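Local coordinates for protein putative surface-anchored fimbrial subunit (PDB 3HR6) that serves as the major shaft pilin SpaA, an Ig-like multidomain subunit probably polymerised into the surface pili of Corynebacterium diphtheriae, at residues K149-P154 and P159-G164; E165-R170 and A195-P200; A258-Q263 and S304-I309. One frame throughout, in Å; residues are numbered along the deposited sequence.

Interaction 1 of 3, residues K149-P154 and P159-G164. With CA (calcium ion), chain B.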
ATOM      1  N   LYS A 149       0.155  -2.654  -7.194  1.00 13.14           N
ATOM      2  CA  LYS A 149      -0.001  -1.229  -7.349  1.00 12.52           C
ATOM      3  C   LYS A 149       0.866  -0.720  -8.482  1.00 12.57           C
ATOM      4  O   LYS A 149       2.066  -0.976  -8.530  1.00 13.30           O
ATOM      5  CB  LYS A 149       0.301  -0.496  -6.046  1.00 12.80           C
ATOM      6  CG  LYS A 149       0.054   0.997  -6.148  1.00 12.26           C
ATOM      7  CD  LYS A 149       0.216   1.722  -4.871  1.00 15.43           C
ATOM      8  CE  LYS A 149       0.067   3.237  -5.086  1.00 13.56           C
ATOM      9  NZ  LYS A 149      -0.229   4.005  -3.855  1.00 11.72           N
ATOM     10  N   THR A 150       0.273   0.054  -9.365  1.00 11.53           N
ATOM     11  CA  THR A 150       0.969   0.765 -10.417  1.00 11.23           C
ATOM     12  C   THR A 150       0.582   2.234 -10.457  1.00 12.33           C
ATOM     13  O   THR A 150      -0.434   2.644  -9.894  1.00 13.66           O
ATOM     14  CB  THR A 150       0.694   0.122 -11.752  1.00 11.63           C
ATOM     15  OG1 THR A 150      -0.735   0.075 -12.018  1.00 12.82           O
ATOM     16  CG2 THR A 150       1.357  -1.269 -11.830  1.00 12.45           C
ATOM     17  N   ALA A 151       1.385   3.003 -11.167  1.00 12.23           N
ATOM     18  CA  ALA A 151       1.133   4.426 -11.430  1.00 13.14           C
ATOM     19  C   ALA A 151       0.949   4.605 -12.921  1.00 12.63           C
ATOM     20  O   ALA A 151       1.548   3.901 -13.726  1.00 13.16           O
ATOM     21  CB  ALA A 151       2.275   5.296 -10.947  1.00 11.61           C
ATOM     22  N   VAL A 152       0.043   5.518 -13.268  1.00 14.08           N
ATOM     23  CA  VAL A 152      -0.335   5.813 -14.630  1.00 14.26           C
ATOM     24  C   VAL A 152      -0.314   7.347 -14.768  1.00 12.44           C
ATOM     25  O   VAL A 152      -0.653   8.046 -13.839  1.00 13.47           O
ATOM     26  CB  VAL A 152      -1.752   5.277 -14.897  1.00 15.37           C
ATOM     27  CG1 VAL A 152      -2.283   5.756 -16.209  1.00 18.43           C
ATOM     28  CG2 VAL A 152      -1.705   3.722 -14.818  1.00 15.90           C
ATOM     29  N   ASP A 153       0.140   7.855 -15.911  1.00 12.86           N
ATOM     30  CA  ASP A 153       0.010   9.282 -16.204  1.00 12.21           C
ATOM     31  C   ASP A 153      -1.417   9.488 -16.753  1.00 11.60           C
ATOM     32  O   ASP A 153      -1.783   8.991 -17.851  1.00 12.53           O
ATOM     33  CB  ASP A 153       1.027   9.723 -17.252  1.00 12.26           C
ATOM     34  CG  ASP A 153       0.949  11.201 -17.540  1.00 13.79           C
ATOM     35  OD1 ASP A 153       0.172  11.899 -16.841  1.00 13.66           O
ATOM     36  OD2 ASP A 153       1.692  11.660 -18.442  1.00 13.92           O
ATOM     37  N   PRO A 154      -2.260  10.218 -16.008  1.00 11.53           N
ATOM     38  CA  PRO A 154      -3.664  10.357 -16.449  1.00 11.36           C
ATOM     39  C   PRO A 154      -3.885  11.387 -17.540  1.00 12.11           C
ATOM     40  O   PRO A 154      -5.010  11.488 -18.085  1.00 13.41           O
ATOM     41  CB  PRO A 154      -4.379  10.821 -15.170  1.00 11.48           C
ATOM     42  CG  PRO A 154      -3.370  11.489 -14.412  1.00 12.75           C
ATOM     43  CD  PRO A 154      -2.069  10.794 -14.686  1.00 11.67           C
ATOM     44  N   PRO A 159       4.495  14.701 -20.472  1.00 12.51           N
ATOM     45  CA  PRO A 159       4.863  13.389 -19.934  1.00 12.46           C
ATOM     46  C   PRO A 159       4.982  13.366 -18.425  1.00 12.74           C
ATOM     47  O   PRO A 159       5.506  14.286 -17.815  1.00 13.48           O
ATOM     48  CB  PRO A 159       6.232  13.145 -20.559  1.00 11.81           C
ATOM     49  CG  PRO A 159       6.142  13.890 -21.834  1.00 12.05           C
ATOM     50  CD  PRO A 159       5.333  15.101 -21.603  1.00 12.76           C
ATOM     51  N   GLY A 160       4.558  12.252 -17.833  1.00 12.81           N
ATOM     52  CA  GLY A 160       4.703  12.076 -16.418  1.00 12.93           C
ATOM     53  C   GLY A 160       3.750  12.871 -15.588  1.00 13.16           C
ATOM     54  O   GLY A 160       2.739  13.457 -16.103  1.00 12.85           O
ATOM     55  N   PHE A 161       4.097  12.963 -14.296  1.00 12.46           N
ATOM     56  CA  PHE A 161       3.297  13.702 -13.324  1.00 12.57           C
ATOM     57  C   PHE A 161       4.230  14.513 -12.456  1.00 12.03           C
ATOM     58  O   PHE A 161       4.351  14.336 -11.248  1.00 12.26           O
ATOM     59  CB  PHE A 161       2.352  12.809 -12.495  1.00 12.82           C
ATOM     60  CG  PHE A 161       2.854  11.410 -12.248  1.00 13.83           C
ATOM     61  CD1 PHE A 161       3.643  11.113 -11.140  1.00 12.31           C
ATOM     62  CD2 PHE A 161       2.493  10.372 -13.102  1.00 13.20           C
ATOM     63  CE1 PHE A 161       4.077   9.827 -10.918  1.00 12.50           C
ATOM     64  CE2 PHE A 161       2.925   9.094 -12.847  1.00 14.11           C
ATOM     65  CZ  PHE A 161       3.755   8.837 -11.779  1.00 12.92           C
ATOM     66  N   SER A 162       4.888  15.468 -13.108  1.00 12.38           N
ATOM     67  CA  SER A 162       5.701  16.435 -12.389  1.00 11.95           C
ATOM     68  C   SER A 162       4.788  17.264 -11.445  1.00 11.32           C
ATOM     69  O   SER A 162       3.536  17.308 -11.590  1.00 12.27           O
ATOM     70  CB  SER A 162       6.373  17.349 -13.401  1.00 11.47           C
ATOM     71  OG  SER A 162       7.460  16.739 -14.057  1.00 12.28           O
ATOM     72  N   VAL A 163       5.381  17.916 -10.478  1.00 12.86           N
ATOM     73  CA  VAL A 163       4.647  18.778  -9.571  1.00 13.40           C
ATOM     74  C   VAL A 163       3.778  19.729 -10.400  1.00 12.84           C
ATOM     75  O   VAL A 163       4.238  20.360 -11.347  1.00 13.86           O
ATOM     76  CB  VAL A 163       5.638  19.589  -8.637  1.00 13.84           C
ATOM     77  CG1 VAL A 163       4.878  20.676  -7.844  1.00 14.30           C
ATOM     78  CG2 VAL A 163       6.365  18.596  -7.714  1.00 13.48           C
ATOM     79  N   GLY A 164       2.504  19.767 -10.081  1.00 12.77           N
ATOM     80  CA  GLY A 164       1.568  20.637 -10.743  1.00 14.34           C
ATOM     81  C   GLY A 164       0.604  19.866 -11.623  1.00 13.87           C
ATOM     82  O   GLY A 164      -0.379  20.430 -12.111  1.00 15.17           O
TER
HETATM   83 CA    CA B   1       1.040  14.078 -17.547  1.00 20.60          CA
HETATM   84  O   HOH W   1      -0.734  14.382 -15.622  1.00 15.65           O
HETATM   85  O   HOH W   2      -0.035  16.187 -18.649  1.00 17.28           O
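The Phe161 ring reaches back toward the end of the strand at Ala151 and the residue after it. Asp153 CA sits near the ring plane at one edge, 4.1 Å from Phe161 CD2, while the methyl of Ala151 approaches obliquely, its CB 3.9 Å from Phe161 CZ. Over one face lies Val167 of the next strand. A large flat apolar side chain suits this buried place, and the short alanine methyl lets its far end come close to the strand.

The second flat group, the carboxylate of Asp153, turns both oxygens to the calcium ion: OD1 lies 2.5 Å and OD2 2.7 Å from the metal. CG stands anti to the backbone N (chi1 -178°), which carries the group onward from the strand end to the ion. From the other segment the carbonyl O of Gly160 comes closer still, 2.3 Å from the calcium. The cation makes the crowding of oxygens tolerable: Asp153 OD1 and Gly160 O are 3.1 Å apart because they share it. Gly160 has a positive phi (75°), a shape that glycine adopts with ease. Two waters, Glu165 OE1 and two oxygens from Asp155 and Gln158 bring the ligands to eight.

Strand 148-152 forms an outer edge of a five-stranded antiparallel sheet, paired with strand 166-174, and the calcium loop fills the connection between them. Lys149 NZ is joined covalently to Asn271 CG and hydrogen-bonded to Asp191 OD2, an intramolecular isopeptide arrangement. Phe161 also touches strands 302-315 and 361-375, so the loop is packed between sheets.

Interaction 2 of 3, residues E165-R170 and A195-P200. With CA (calcium ion), chain B.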
ATOM      1  N   GLU A 165       0.885  18.587 -11.802  1.00 13.46           N
ATOM      2  CA  GLU A 165      -0.013  17.684 -12.507  1.00 14.28           C
ATOM      3  C   GLU A 165      -0.543  16.596 -11.550  1.00 14.55           C
ATOM      4  O   GLU A 165      -0.152  16.493 -10.400  1.00 13.26           O
ATOM      5  CB  GLU A 165       0.768  16.992 -13.633  1.00 15.48           C
ATOM      6  CG  GLU A 165       1.299  17.949 -14.714  1.00 15.88           C
ATOM      7  CD  GLU A 165       1.193  17.347 -16.113  1.00 13.68           C
ATOM      8  OE1 GLU A 165       1.683  16.238 -16.344  1.00 14.98           O
ATOM      9  OE2 GLU A 165       0.631  18.011 -16.993  1.00 18.04           O
ATOM     10  N   ASN A 166      -1.453  15.787 -12.073  1.00 13.48           N
ATOM     11  CA  ASN A 166      -1.977  14.673 -11.332  1.00 14.32           C
ATOM     12  C   ASN A 166      -1.310  13.348 -11.678  1.00 13.82           C
ATOM     13  O   ASN A 166      -0.932  13.089 -12.809  1.00 13.62           O
ATOM     14  CB  ASN A 166      -3.462  14.534 -11.581  1.00 14.02           C
ATOM     15  CG  ASN A 166      -4.232  15.770 -11.210  1.00 14.44           C
ATOM     16  OD1 ASN A 166      -4.117  16.293 -10.105  1.00 14.91           O
ATOM     17  ND2 ASN A 166      -5.011  16.281 -12.159  1.00 22.10           N
ATOM     18  N   VAL A 167      -1.180  12.529 -10.641  1.00 13.30           N
ATOM     19  CA  VAL A 167      -0.798  11.136 -10.762  1.00 14.47           C
ATOM     20  C   VAL A 167      -2.060  10.316 -10.679  1.00 14.44           C
ATOM     21  O   VAL A 167      -3.050  10.733 -10.072  1.00 14.43           O
ATOM     22  CB  VAL A 167       0.226  10.725  -9.674  1.00 14.69           C
ATOM     23  CG1 VAL A 167      -0.327  10.917  -8.188  1.00 15.02           C
ATOM     24  CG2 VAL A 167       0.777   9.272  -9.910  1.00 15.44           C
ATOM     25  N   LYS A 168      -2.007   9.134 -11.255  1.00 13.17           N
ATOM     26  CA  LYS A 168      -3.064   8.141 -11.108  1.00 12.97           C
ATOM     27  C   LYS A 168      -2.437   6.855 -10.602  1.00 13.22           C
ATOM     28  O   LYS A 168      -1.360   6.471 -11.030  1.00 13.60           O
ATOM     29  CB  LYS A 168      -3.740   7.902 -12.445  1.00 12.93           C
ATOM     30  CG  LYS A 168      -4.854   6.858 -12.436  1.00 12.24           C
ATOM     31  CD  LYS A 168      -5.662   6.981 -13.710  1.00 14.11           C
ATOM     32  CE  LYS A 168      -6.569   5.861 -13.924  1.00 17.55           C
ATOM     33  NZ  LYS A 168      -7.291   6.015 -15.223  1.00 20.56           N
ATOM     34  N   TYR A 169      -3.089   6.228  -9.636  1.00 13.15           N
ATOM     35  CA  TYR A 169      -2.686   4.928  -9.138  1.00 13.25           C
ATOM     36  C   TYR A 169      -3.757   3.903  -9.378  1.00 12.42           C
ATOM     37  O   TYR A 169      -4.931   4.207  -9.399  1.00 11.49           O
ATOM     38  CB  TYR A 169      -2.377   4.980  -7.671  1.00 13.33           C
ATOM     39  CG  TYR A 169      -1.173   5.767  -7.310  1.00 13.37           C
ATOM     40  CD1 TYR A 169       0.079   5.414  -7.786  1.00 12.55           C
ATOM     41  CD2 TYR A 169      -1.272   6.871  -6.510  1.00 16.00           C
ATOM     42  CE1 TYR A 169       1.224   6.182  -7.428  1.00 13.98           C
ATOM     43  CE2 TYR A 169      -0.180   7.604  -6.140  1.00 16.22           C
ATOM     44  CZ  TYR A 169       1.063   7.260  -6.625  1.00 12.79           C
ATOM     45  OH  TYR A 169       2.091   8.082  -6.222  1.00 16.48           O
ATOM     46  N   ARG A 170      -3.319   2.677  -9.559  1.00 12.45           N
ATOM     47  CA  ARG A 170      -4.171   1.522  -9.804  1.00 11.29           C
ATOM     48  C   ARG A 170      -3.693   0.428  -8.862  1.00 11.18           C
ATOM     49  O   ARG A 170      -2.504   0.088  -8.830  1.00 12.07           O
ATOM     50  CB  ARG A 170      -4.046   1.059 -11.237  1.00 12.53           C
ATOM     51  CG  ARG A 170      -4.851  -0.141 -11.563  1.00 11.63           C
ATOM     52  CD  ARG A 170      -4.506  -0.620 -12.931  1.00 11.48           C
ATOM     53  NE  ARG A 170      -5.444  -1.610 -13.423  1.00 14.09           N
ATOM     54  CZ  ARG A 170      -5.343  -2.920 -13.255  1.00 15.01           C
ATOM     55  NH1 ARG A 170      -4.320  -3.452 -12.591  1.00 16.53           N
ATOM     56  NH2 ARG A 170      -6.288  -3.725 -13.783  1.00 13.00           N
ATOM     57  N   ALA A 195       2.907  12.119   1.381  1.00 12.89           N
ATOM     58  CA  ALA A 195       2.590  13.481   1.765  1.00 12.18           C
ATOM     59  C   ALA A 195       2.644  14.499   0.666  1.00 11.34           C
ATOM     60  O   ALA A 195       2.034  15.531   0.791  1.00 12.56           O
ATOM     61  CB  ALA A 195       3.493  13.950   2.903  1.00 12.73           C
ATOM     62  N   GLU A 196       3.351  14.213  -0.420  1.00 11.83           N
ATOM     63  CA  GLU A 196       3.473  15.131  -1.507  1.00 12.97           C
ATOM     64  C   GLU A 196       2.202  15.214  -2.379  1.00 13.54           C
ATOM     65  O   GLU A 196       2.146  16.023  -3.311  1.00 13.87           O
ATOM     66  CB  GLU A 196       4.681  14.752  -2.334  1.00 13.69           C
ATOM     67  CG  GLU A 196       5.973  14.839  -1.502  1.00 14.59           C
ATOM     68  CD  GLU A 196       6.394  13.527  -0.817  1.00 15.49           C
ATOM     69  OE1 GLU A 196       5.719  12.519  -0.961  1.00 14.91           O
ATOM     70  OE2 GLU A 196       7.458  13.477  -0.116  1.00 17.08           O
ATOM     71  N   LEU A 197       1.243  14.338  -2.109  1.00 13.44           N
ATOM     72  CA  LEU A 197      -0.022  14.357  -2.849  1.00 13.65           C
ATOM     73  C   LEU A 197      -1.123  15.037  -2.099  1.00 13.99           C
ATOM     74  O   LEU A 197      -1.276  14.867  -0.862  1.00 15.67           O
ATOM     75  CB  LEU A 197      -0.487  12.938  -3.182  1.00 12.18           C
ATOM     76  CG  LEU A 197       0.546  12.083  -3.924  1.00 11.79           C
ATOM     77  CD1 LEU A 197      -0.060  10.709  -4.339  1.00 14.07           C
ATOM     78  CD2 LEU A 197       0.972  12.845  -5.179  1.00 12.88           C
ATOM     79  N   GLY A 198      -1.930  15.755  -2.852  1.00 13.79           N
ATOM     80  CA  GLY A 198      -3.158  16.336  -2.320  1.00 13.31           C
ATOM     81  C   GLY A 198      -4.253  15.287  -2.232  1.00 14.30           C
ATOM     82  O   GLY A 198      -4.035  14.125  -2.474  1.00 15.74           O
ATOM     83  N   LYS A 199      -5.463  15.715  -1.890  1.00 16.20           N
ATOM     84  CA  LYS A 199      -6.532  14.769  -1.735  1.00 16.72           C
ATOM     85  C   LYS A 199      -6.984  14.257  -3.106  1.00 16.47           C
ATOM     86  O   LYS A 199      -6.943  14.986  -4.078  1.00 16.19           O
ATOM     87  CB  LYS A 199      -7.686  15.396  -0.961  1.00 18.13           C
ATOM     88  CG  LYS A 199      -7.338  15.560   0.527  1.00 19.63           C
ATOM     89  CD  LYS A 199      -8.505  15.994   1.331  1.00 24.24           C
ATOM     90  CE  LYS A 199      -8.074  16.415   2.716  1.00 26.04           C
ATOM     91  NZ  LYS A 199      -7.407  17.731   2.685  1.00 29.36           N
ATOM     92  N   PRO A 200      -7.399  13.001  -3.161  1.00 16.47           N
ATOM     93  CA  PRO A 200      -7.873  12.369  -4.391  1.00 16.65           C
ATOM     94  C   PRO A 200      -9.114  13.042  -4.898  1.00 15.58           C
ATOM     95  O   PRO A 200      -9.993  13.406  -4.092  1.00 14.85           O
ATOM     96  CB  PRO A 200      -8.233  10.958  -3.944  1.00 15.69           C
ATOM     97  CG  PRO A 200      -7.632  10.810  -2.545  1.00 19.21           C
ATOM     98  CD  PRO A 200      -7.660  12.154  -1.986  1.00 17.37           C
TER
HETATM   99 CA    CA B   1       1.040  14.078 -17.547  1.00 20.60          CA
HETATM  100  O   HOH W   2      -0.035  16.187 -18.649  1.00 17.28           O
HETATM  101  O   HOH W   1      -0.734  14.382 -15.622  1.00 15.65           O
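Leu197 sets CD2 against Val167 and CD1 against both Val167 and the edge of the Tyr169 ring. CD2 lies 3.8 Å from Val167 CG1, the two side chains crossing at about a right angle. CD1 meets the Tyr169 ring in its plane, 3.6 Å from CE2. Val167 has chi1 near 60°, which puts CG1 between the backbone N and carbonyl carbon and aims it at the leucine; its other methyl, CG2, rests 3.8 Å above one face of the Tyr169 ring. A branched valine can thus serve two neighbours, and leucine, with two methyls, can touch both.

The next shell is largely apolar: Leu197 touches Val260 and Leu269, and Tyr169 touches Leu269 and Ala151, though its ring also makes a cation-pi contact with Lys149, the isopeptide-bonded lysine. Pairing with strands 148-152 and 251-259 directs alternate side chains into this core.

At the strand's start Glu165 OE1 binds the calcium ion at 2.6 Å, its chain bent at chi2, while OE2 accepts a 2.6 Å hydrogen bond from water 2, itself a calcium ligand. Water 1 likewise binds the metal and donates to the carbonyl O of Asn166, 3.1 Å away.

Inward strand residues closing a hydrophobic core against the loop that crosses from one sheet to the other are characteristic of an Ig-like beta-sandwich, here with a calcium site at its margin.

Interaction 3 of 3, residues A258-Q263 and S304-I309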
ATOM      1  N   ALA A 258      -4.618  11.857  -7.887  1.00 13.48           N
ATOM      2  CA  ALA A 258      -4.366  12.906  -6.904  1.00 13.14           C
ATOM      3  C   ALA A 258      -3.353  13.898  -7.436  1.00 12.56           C
ATOM      4  O   ALA A 258      -2.499  13.529  -8.238  1.00 14.88           O
ATOM      5  CB  ALA A 258      -3.858  12.298  -5.617  1.00 14.88           C
ATOM      6  N   PRO A 259      -3.434  15.150  -6.960  1.00 14.06           N
ATOM      7  CA  PRO A 259      -2.464  16.146  -7.419  1.00 13.46           C
ATOM      8  C   PRO A 259      -1.078  15.978  -6.795  1.00 12.48           C
ATOM      9  O   PRO A 259      -0.929  15.749  -5.590  1.00 13.15           O
ATOM     10  CB  PRO A 259      -3.117  17.472  -7.051  1.00 12.71           C
ATOM     11  CG  PRO A 259      -4.060  17.206  -6.040  1.00 14.94           C
ATOM     12  CD  PRO A 259      -4.531  15.765  -6.217  1.00 13.92           C
ATOM     13  N   VAL A 260      -0.063  16.061  -7.630  1.00 12.03           N
ATOM     14  CA  VAL A 260       1.306  16.069  -7.112  1.00 11.15           C
ATOM     15  C   VAL A 260       1.591  17.515  -6.720  1.00 11.12           C
ATOM     16  O   VAL A 260       1.745  18.348  -7.596  1.00 10.59           O
ATOM     17  CB  VAL A 260       2.332  15.524  -8.141  1.00 10.64           C
ATOM     18  CG1 VAL A 260       3.723  15.543  -7.576  1.00 11.31           C
ATOM     19  CG2 VAL A 260       2.000  14.082  -8.562  1.00 11.73           C
ATOM     20  N   THR A 261       1.723  17.815  -5.431  1.00 12.33           N
ATOM     21  CA  THR A 261       1.733  19.212  -4.998  1.00 12.49           C
ATOM     22  C   THR A 261       3.107  19.727  -4.659  1.00 12.41           C
ATOM     23  O   THR A 261       3.311  20.950  -4.627  1.00 12.37           O
ATOM     24  CB  THR A 261       0.822  19.502  -3.788  1.00 14.18           C
ATOM     25  OG1 THR A 261       1.419  18.984  -2.588  1.00 15.96           O
ATOM     26  CG2 THR A 261      -0.533  18.865  -3.964  1.00 16.30           C
ATOM     27  N   LYS A 262       4.055  18.819  -4.434  1.00 12.76           N
ATOM     28  CA  LYS A 262       5.401  19.265  -4.101  1.00 13.90           C
ATOM     29  C   LYS A 262       6.400  18.201  -4.376  1.00 13.17           C
ATOM     30  O   LYS A 262       6.083  17.009  -4.394  1.00 13.41           O
ATOM     31  CB  LYS A 262       5.503  19.738  -2.665  1.00 14.28           C
ATOM     32  CG  LYS A 262       5.202  18.700  -1.645  1.00 13.78           C
ATOM     33  CD  LYS A 262       4.937  19.343  -0.281  1.00 19.95           C
ATOM     34  CE  LYS A 262       4.682  18.324   0.802  1.00 23.51           C
ATOM     35  NZ  LYS A 262       4.565  19.012   2.158  1.00 26.71           N
ATOM     36  N   GLN A 263       7.641  18.647  -4.542  1.00 13.67           N
ATOM     37  CA  GLN A 263       8.712  17.736  -4.823  1.00 13.46           C
ATOM     38  C   GLN A 263       9.058  16.975  -3.545  1.00 12.96           C
ATOM     39  O   GLN A 263       9.334  17.593  -2.500  1.00 12.42           O
ATOM     40  CB  GLN A 263       9.949  18.530  -5.236  1.00 14.98           C
ATOM     41  CG  GLN A 263      11.210  17.684  -5.407  1.00 13.08           C
ATOM     42  CD  GLN A 263      12.366  18.515  -5.906  1.00 12.55           C
ATOM     43  OE1 GLN A 263      12.674  18.546  -7.120  1.00 13.72           O
ATOM     44  NE2 GLN A 263      13.011  19.183  -4.991  1.00 13.95           N
ATOM     45  N   SER A 304       8.099   6.696  -7.691  1.00 12.52           N
ATOM     46  CA  SER A 304       8.318   7.620  -8.795  1.00 13.36           C
ATOM     47  C   SER A 304       9.456   8.544  -8.442  1.00 13.51           C
ATOM     48  O   SER A 304       9.517   9.054  -7.335  1.00 13.08           O
ATOM     49  CB  SER A 304       7.041   8.402  -9.070  1.00 13.03           C
ATOM     50  OG  SER A 304       6.027   7.492  -9.493  1.00 11.38           O
ATOM     51  N   LYS A 305      10.385   8.729  -9.376  1.00 13.15           N
ATOM     52  CA  LYS A 305      11.644   9.387  -9.095  1.00 11.52           C
ATOM     53  C   LYS A 305      11.618  10.815  -9.625  1.00 11.47           C
ATOM     54  O   LYS A 305      11.209  11.036 -10.748  1.00 13.11           O
ATOM     55  CB  LYS A 305      12.749   8.607  -9.790  1.00 11.80           C
ATOM     56  CG  LYS A 305      12.700   7.095  -9.565  1.00 11.17           C
ATOM     57  CD  LYS A 305      12.847   6.732  -8.094  1.00 11.40           C
ATOM     58  CE  LYS A 305      12.911   5.223  -7.937  1.00 12.09           C
ATOM     59  NZ  LYS A 305      13.103   4.802  -6.528  1.00 11.43           N
ATOM     60  N   PHE A 306      12.102  11.740  -8.805  1.00 12.03           N
ATOM     61  CA  PHE A 306      12.038  13.157  -9.131  1.00 11.63           C
ATOM     62  C   PHE A 306      13.417  13.733  -9.195  1.00 11.55           C
ATOM     63  O   PHE A 306      14.370  13.226  -8.614  1.00 11.76           O
ATOM     64  CB  PHE A 306      11.177  13.928  -8.127  1.00 12.16           C
ATOM     65  CG  PHE A 306       9.700  13.774  -8.379  1.00 14.38           C
ATOM     66  CD1 PHE A 306       9.057  12.559  -8.140  1.00 13.05           C
ATOM     67  CD2 PHE A 306       8.971  14.811  -8.917  1.00 13.59           C
ATOM     68  CE1 PHE A 306       7.692  12.421  -8.411  1.00 15.22           C
ATOM     69  CE2 PHE A 306       7.614  14.672  -9.166  1.00 14.90           C
ATOM     70  CZ  PHE A 306       6.979  13.480  -8.940  1.00 14.85           C
ATOM     71  N   GLY A 307      13.504  14.834  -9.946  1.00 11.29           N
ATOM     72  CA  GLY A 307      14.779  15.542 -10.084  1.00 11.75           C
ATOM     73  C   GLY A 307      14.590  17.039 -10.099  1.00 12.28           C
ATOM     74  O   GLY A 307      13.486  17.560 -10.153  1.00 11.70           O
ATOM     75  N   GLN A 308      15.695  17.725  -9.988  1.00 10.44           N
ATOM     76  CA  GLN A 308      15.712  19.180  -9.824  1.00 11.41           C
ATOM     77  C   GLN A 308      16.954  19.736 -10.527  1.00 11.44           C
ATOM     78  O   GLN A 308      18.040  19.232 -10.345  1.00 11.64           O
ATOM     79  CB  GLN A 308      15.838  19.475  -8.334  1.00 13.08           C
ATOM     80  CG  GLN A 308      16.005  20.908  -7.978  1.00 14.16           C
ATOM     81  CD  GLN A 308      15.910  21.112  -6.488  1.00 14.60           C
ATOM     82  OE1 GLN A 308      14.820  21.396  -5.978  1.00 15.32           O
ATOM     83  NE2 GLN A 308      17.041  20.965  -5.781  1.00 16.02           N
ATOM     84  N   ILE A 309      16.759  20.792 -11.304  1.00 11.64           N
ATOM     85  CA  ILE A 309      17.818  21.453 -12.067  1.00 11.19           C
ATOM     86  C   ILE A 309      18.053  22.790 -11.396  1.00 11.02           C
ATOM     87  O   ILE A 309      17.127  23.522 -11.145  1.00 10.92           O
ATOM     88  CB  ILE A 309      17.402  21.663 -13.526  1.00 11.77           C
ATOM     89  CG1 ILE A 309      17.287  20.314 -14.231  1.00 12.33           C
ATOM     90  CG2 ILE A 309      18.435  22.519 -14.253  1.00 12.32           C
ATOM     91  CD1 ILE A 309      16.545  20.410 -15.542  1.00 13.48           C
TER
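Gln263 and Gln308 reach for each other with long, extended side chains that cross at about a right angle. In each, CG is anti to the backbone N (chi1 173° for Gln263). The extended chain carries the Gln263 amide across to the strand, its OE1 3.3 Å from Gly307 O, two acceptors that do not bond, while NE2 donates to Gln308 OE1 at 3.0 Å with an N-H...O angle of 158°. The acceptor lies near the Gln263 amide plane, whereas the donor stands well above the carbonyl plane of Gln308, the amides being twisted 50° apart.

Glutamine suits both places because each amide can donate and accept. Gln263 OE1 takes a hydrogen bond from Gly366 N; Gln308 NE2 is hydrogen-bonded to Glu425 OE2, and its OE1 to Ser365 OG as well. These second partners fix both amides' rotation.

Val260 CG1 comes obliquely to the Phe306 ring, 4.1 Å from CZ; both are apolar side chains suited to this buried place. The Phe306 ring also meets that of His368.

The contact ties the turn after strand 251-259 to the long strand 302-315, which pairs with strands 268-276 and 424-432. It probably forms part of a junction between consecutive Ig-like modules of the pilin.

In the fold
Interactions 1 and 2 share the calcium ion and both waters, their centres 8 Å apart; the chain passes straight from Gly164 into Glu165, and Val152 N meets Lys168 O at 2.8 Å as neighbouring strands pair. Interaction 3 lies about 9 Å from interaction 1 and 10 Å from interaction 2, between centres. It binds no metal, yet Val260 joins it to both: Val260 N is 2.8 Å from Glu165 O, and Val260 O is 3.0 Å from Gly164 N. The side chain of Val260 is about 9 Å from the calcium. Phe161 CE1, 3.4 Å from Ser304 OG, brings the metal loop onto the long strand 302-315.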